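Local coordinates for type 3 secretion system translocon protein SctE (Shigella flexneri, PDB 3U0C), which inserts with its partner translocator IpaC into the host cell membrane, forming the pore through which type III secretion effectors pass into the cytosol, at residues D96-L101 with M190-E195. Residues are numbered along the deposited sequence; the frame is centred on the assembly and turned at random.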
ATOM      1  N   ASP A  96      15.522  -9.073  -0.523  1.00 30.38           N
ATOM      2  CA  ASP A  96      14.400  -9.613   0.242  1.00 33.13           C
ATOM      3  C   ASP A  96      13.365  -8.531   0.475  1.00 31.31           C
ATOM      4  O   ASP A  96      12.174  -8.752   0.303  1.00 30.24           O
ATOM      5  CB  ASP A  96      14.860 -10.189   1.588  1.00 40.67           C
ATOM      6  CG  ASP A  96      15.631 -11.503   1.439  1.00 53.46           C
ATOM      7  OD1 ASP A  96      15.416 -12.228   0.434  1.00 54.86           O
ATOM      8  OD2 ASP A  96      16.457 -11.819   2.326  1.00 56.61           O
ATOM      9  N   LYS A  97      13.853  -7.362   0.860  1.00 29.62           N
ATOM     10  CA  LYS A  97      13.034  -6.221   1.201  1.00 33.61           C
ATOM     11  C   LYS A  97      12.257  -5.693  -0.009  1.00 32.89           C
ATOM     12  O   LYS A  97      11.062  -5.373   0.088  1.00 31.37           O
ATOM     13  CB  LYS A  97      13.919  -5.126   1.781  1.00 40.12           C
ATOM     14  CG  LYS A  97      13.178  -3.874   2.176  1.00 52.19           C
ATOM     15  CD  LYS A  97      12.178  -4.186   3.280  1.00 63.13           C
ATOM     16  CE  LYS A  97      10.990  -3.230   3.274  1.00 63.27           C
ATOM     17  NZ  LYS A  97       9.851  -3.889   3.955  1.00 65.42           N
ATOM     18  N   ILE A  98      12.951  -5.573  -1.133  1.00 26.79           N
ATOM     19  CA  ILE A  98      12.314  -5.208  -2.388  1.00 28.41           C
ATOM     20  C   ILE A  98      11.182  -6.176  -2.748  1.00 33.27           C
ATOM     21  O   ILE A  98      10.120  -5.748  -3.196  1.00 29.53           O
ATOM     22  CB  ILE A  98      13.316  -5.175  -3.550  1.00 29.53           C
ATOM     23  CG1 ILE A  98      14.221  -3.955  -3.442  1.00 31.82           C
ATOM     24  CG2 ILE A  98      12.620  -5.223  -4.897  1.00 32.42           C
ATOM     25  CD1 ILE A  98      13.533  -2.711  -3.096  1.00 36.49           C
ATOM     26  N   ASN A  99      11.424  -7.473  -2.557  1.00 27.15           N
ATOM     27  CA  ASN A  99      10.422  -8.497  -2.851  1.00 35.03           C
ATOM     28  C   ASN A  99       9.195  -8.342  -1.961  1.00 35.52           C
ATOM     29  O   ASN A  99       8.050  -8.470  -2.406  1.00 32.25           O
ATOM     30  CB  ASN A  99      11.004  -9.894  -2.673  1.00 27.73           C
ATOM     31  CG  ASN A  99      11.936 -10.274  -3.797  1.00 45.75           C
ATOM     32  OD1 ASN A  99      11.945  -9.635  -4.853  1.00 42.85           O
ATOM     33  ND2 ASN A  99      12.733 -11.320  -3.580  1.00 45.76           N
ATOM     34  N   THR A 100       9.454  -8.053  -0.697  1.00 32.57           N
ATOM     35  CA  THR A 100       8.408  -7.815   0.262  1.00 29.93           C
ATOM     36  C   THR A 100       7.626  -6.555  -0.110  1.00 31.69           C
ATOM     37  O   THR A 100       6.390  -6.601  -0.246  1.00 26.35           O
ATOM     38  CB  THR A 100       9.002  -7.726   1.672  1.00 31.17           C
ATOM     39  OG1 THR A 100       9.557  -8.998   2.006  1.00 36.55           O
ATOM     40  CG2 THR A 100       7.926  -7.381   2.696  1.00 37.62           C
ATOM     41  N   LEU A 101       8.337  -5.446  -0.312  1.00 26.44           N
ATOM     42  CA  LEU A 101       7.668  -4.188  -0.642  1.00 26.27           C
ATOM     43  C   LEU A 101       6.805  -4.356  -1.885  1.00 27.49           C
ATOM     44  O   LEU A 101       5.671  -3.915  -1.912  1.00 26.12           O
ATOM     45  CB  LEU A 101       8.655  -3.040  -0.830  1.00 26.06           C
ATOM     46  CG  LEU A 101       9.195  -2.422   0.468  1.00 26.39           C
ATOM     47  CD1 LEU A 101      10.503  -1.663   0.237  1.00 26.99           C
ATOM     48  CD2 LEU A 101       8.156  -1.535   1.133  1.00 26.68           C
ATOM     49  N   MET A 190       7.852   5.484   0.782  1.00 25.98           N
ATOM     50  CA  MET A 190       8.812   5.996   1.758  1.00 35.61           C
ATOM     51  C   MET A 190       9.772   4.909   2.209  1.00 33.00           C
ATOM     52  O   MET A 190      10.976   5.138   2.280  1.00 34.91           O
ATOM     53  CB  MET A 190       8.112   6.577   2.985  1.00 40.16           C
ATOM     54  CG  MET A 190       7.385   7.877   2.716  1.00 48.76           C
ATOM     55  SD  MET A 190       6.287   8.344   4.063  1.00 83.12           S
ATOM     56  CE  MET A 190       4.671   8.038   3.364  1.00 62.53           C
ATOM     57  N   GLN A 191       9.238   3.733   2.531  1.00 29.62           N
ATOM     58  CA  GLN A 191      10.070   2.605   2.928  1.00 27.35           C
ATOM     59  C   GLN A 191      11.086   2.286   1.840  1.00 34.83           C
ATOM     60  O   GLN A 191      12.233   1.937   2.143  1.00 30.52           O
ATOM     61  CB  GLN A 191       9.243   1.355   3.203  1.00 34.83           C
ATOM     62  CG  GLN A 191       8.366   1.385   4.456  1.00 39.92           C
ATOM     63  CD  GLN A 191       7.950  -0.016   4.869  1.00 37.87           C
ATOM     64  OE1 GLN A 191       8.765  -0.931   4.869  1.00 42.76           O
ATOM     65  NE2 GLN A 191       6.687  -0.193   5.206  1.00 42.03           N
ATOM     66  N   LEU A 192      10.657   2.388   0.584  1.00 24.13           N
ATOM     67  CA  LEU A 192      11.530   2.085  -0.543  1.00 23.72           C
ATOM     68  C   LEU A 192      12.701   3.061  -0.615  1.00 25.04           C
ATOM     69  O   LEU A 192      13.844   2.645  -0.766  1.00 23.81           O
ATOM     70  CB  LEU A 192      10.773   2.080  -1.870  1.00 23.41           C
ATOM     71  CG  LEU A 192      11.640   1.804  -3.107  1.00 25.84           C
ATOM     72  CD1 LEU A 192      12.453   0.524  -2.942  1.00 23.18           C
ATOM     73  CD2 LEU A 192      10.791   1.739  -4.360  1.00 22.73           C
ATOM     74  N   GLU A 193      12.400   4.355  -0.517  1.00 27.59           N
ATOM     75  CA  GLU A 193      13.436   5.383  -0.455  1.00 31.39           C
ATOM     76  C   GLU A 193      14.420   5.139   0.705  1.00 29.60           C
ATOM     77  O   GLU A 193      15.617   5.296   0.549  1.00 27.77           O
ATOM     78  CB  GLU A 193      12.811   6.772  -0.323  1.00 35.48           C
ATOM     79  CG  GLU A 193      13.784   7.923  -0.511  1.00 37.16           C
ATOM     80  CD  GLU A 193      13.080   9.247  -0.774  1.00 44.94           C
ATOM     81  OE1 GLU A 193      11.926   9.416  -0.303  1.00 52.28           O
ATOM     82  OE2 GLU A 193      13.666  10.115  -1.465  1.00 39.05           O
ATOM     83  N   LYS A 194      13.891   4.777   1.870  1.00 31.34           N
ATOM     84  CA  LYS A 194      14.704   4.495   3.041  1.00 36.84           C
ATOM     85  C   LYS A 194      15.760   3.449   2.694  1.00 37.35           C
ATOM     86  O   LYS A 194      16.941   3.640   2.944  1.00 34.55           O
ATOM     87  CB  LYS A 194      13.832   3.988   4.187  1.00 42.83           C
ATOM     88  CG  LYS A 194      14.444   4.110   5.586  1.00 51.98           C
ATOM     89  CD  LYS A 194      13.606   3.349   6.631  1.00 53.80           C
ATOM     90  CE  LYS A 194      14.382   3.161   7.950  1.00 58.56           C
ATOM     91  NZ  LYS A 194      13.675   2.348   9.013  1.00 54.49           N
ATOM     92  N   GLU A 195      15.311   2.346   2.110  1.00 28.43           N
ATOM     93  CA  GLU A 195      16.177   1.248   1.733  1.00 28.39           C
ATOM     94  C   GLU A 195      17.230   1.656   0.698  1.00 31.28           C
ATOM     95  O   GLU A 195      18.398   1.286   0.807  1.00 34.57           O
ATOM     96  CB  GLU A 195      15.346   0.069   1.228  1.00 32.54           C
ATOM     97  CG  GLU A 195      14.413  -0.536   2.290  1.00 44.70           C
ATOM     98  CD  GLU A 195      15.186  -1.216   3.425  1.00 48.33           C
ATOM     99  OE1 GLU A 195      16.418  -1.404   3.287  1.00 41.36           O
ATOM    100  OE2 GLU A 195      14.560  -1.561   4.452  1.00 49.68           O
TER
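Leu101 and Lys97 face Gln191, Leu192 and Glu195 across an antiparallel helix pair, a worked example of how the two arms of a long coiled coil are joined: here the antiparallel coiled coil of the N-terminal region of this translocator, near the C-terminal end of helix 150-197. Helices 71-141 and 150-197 run at 170° to each other at this point, their local axes 10.8 Å apart. Leu101 is the buried residue of the contact and splits its two methyls between neighbours: CD2 rests 3.7 Å from Gln191 CB, while CD1 lies over the backbone of Leu192, 4.0 Å from its CA. Beside it, the Ile98 and Leu192 side chains cross obliquely, and the 3.4 Å between Ile98 CD1 and Leu192 CD1 is tight for two methyls.

Lys97 supplies the polar flank. Its CG is anti to the backbone N (chi1 180°), and the chain then bends at chi2 (63°). The aliphatic part crosses the Glu195 side chain at about a right angle, with Lys97 CG 3.5 Å from Glu195 OE2. The opposite charges do not touch, since Lys97 NZ remains 5.3 Å from that oxygen; any attraction between them would act at a distance. The ammonium reaches instead toward the Gln191 amide, where Lys97 NZ gives Gln191 OE1 a weak hydrogen bond of 3.3 Å.

In the next shell, one turn earlier on helix 150-197, Asp187 OD2 accepts a hydrogen bond from Gln191 NE2, which fixes the turn of the amide more firmly than the weak bond at OE1 and leaves OE1 directed to Lys97. That same oxygen also borders the apolar side of the contact, with Leu101 CD2 lying 3.8 Å from Gln191 OE1.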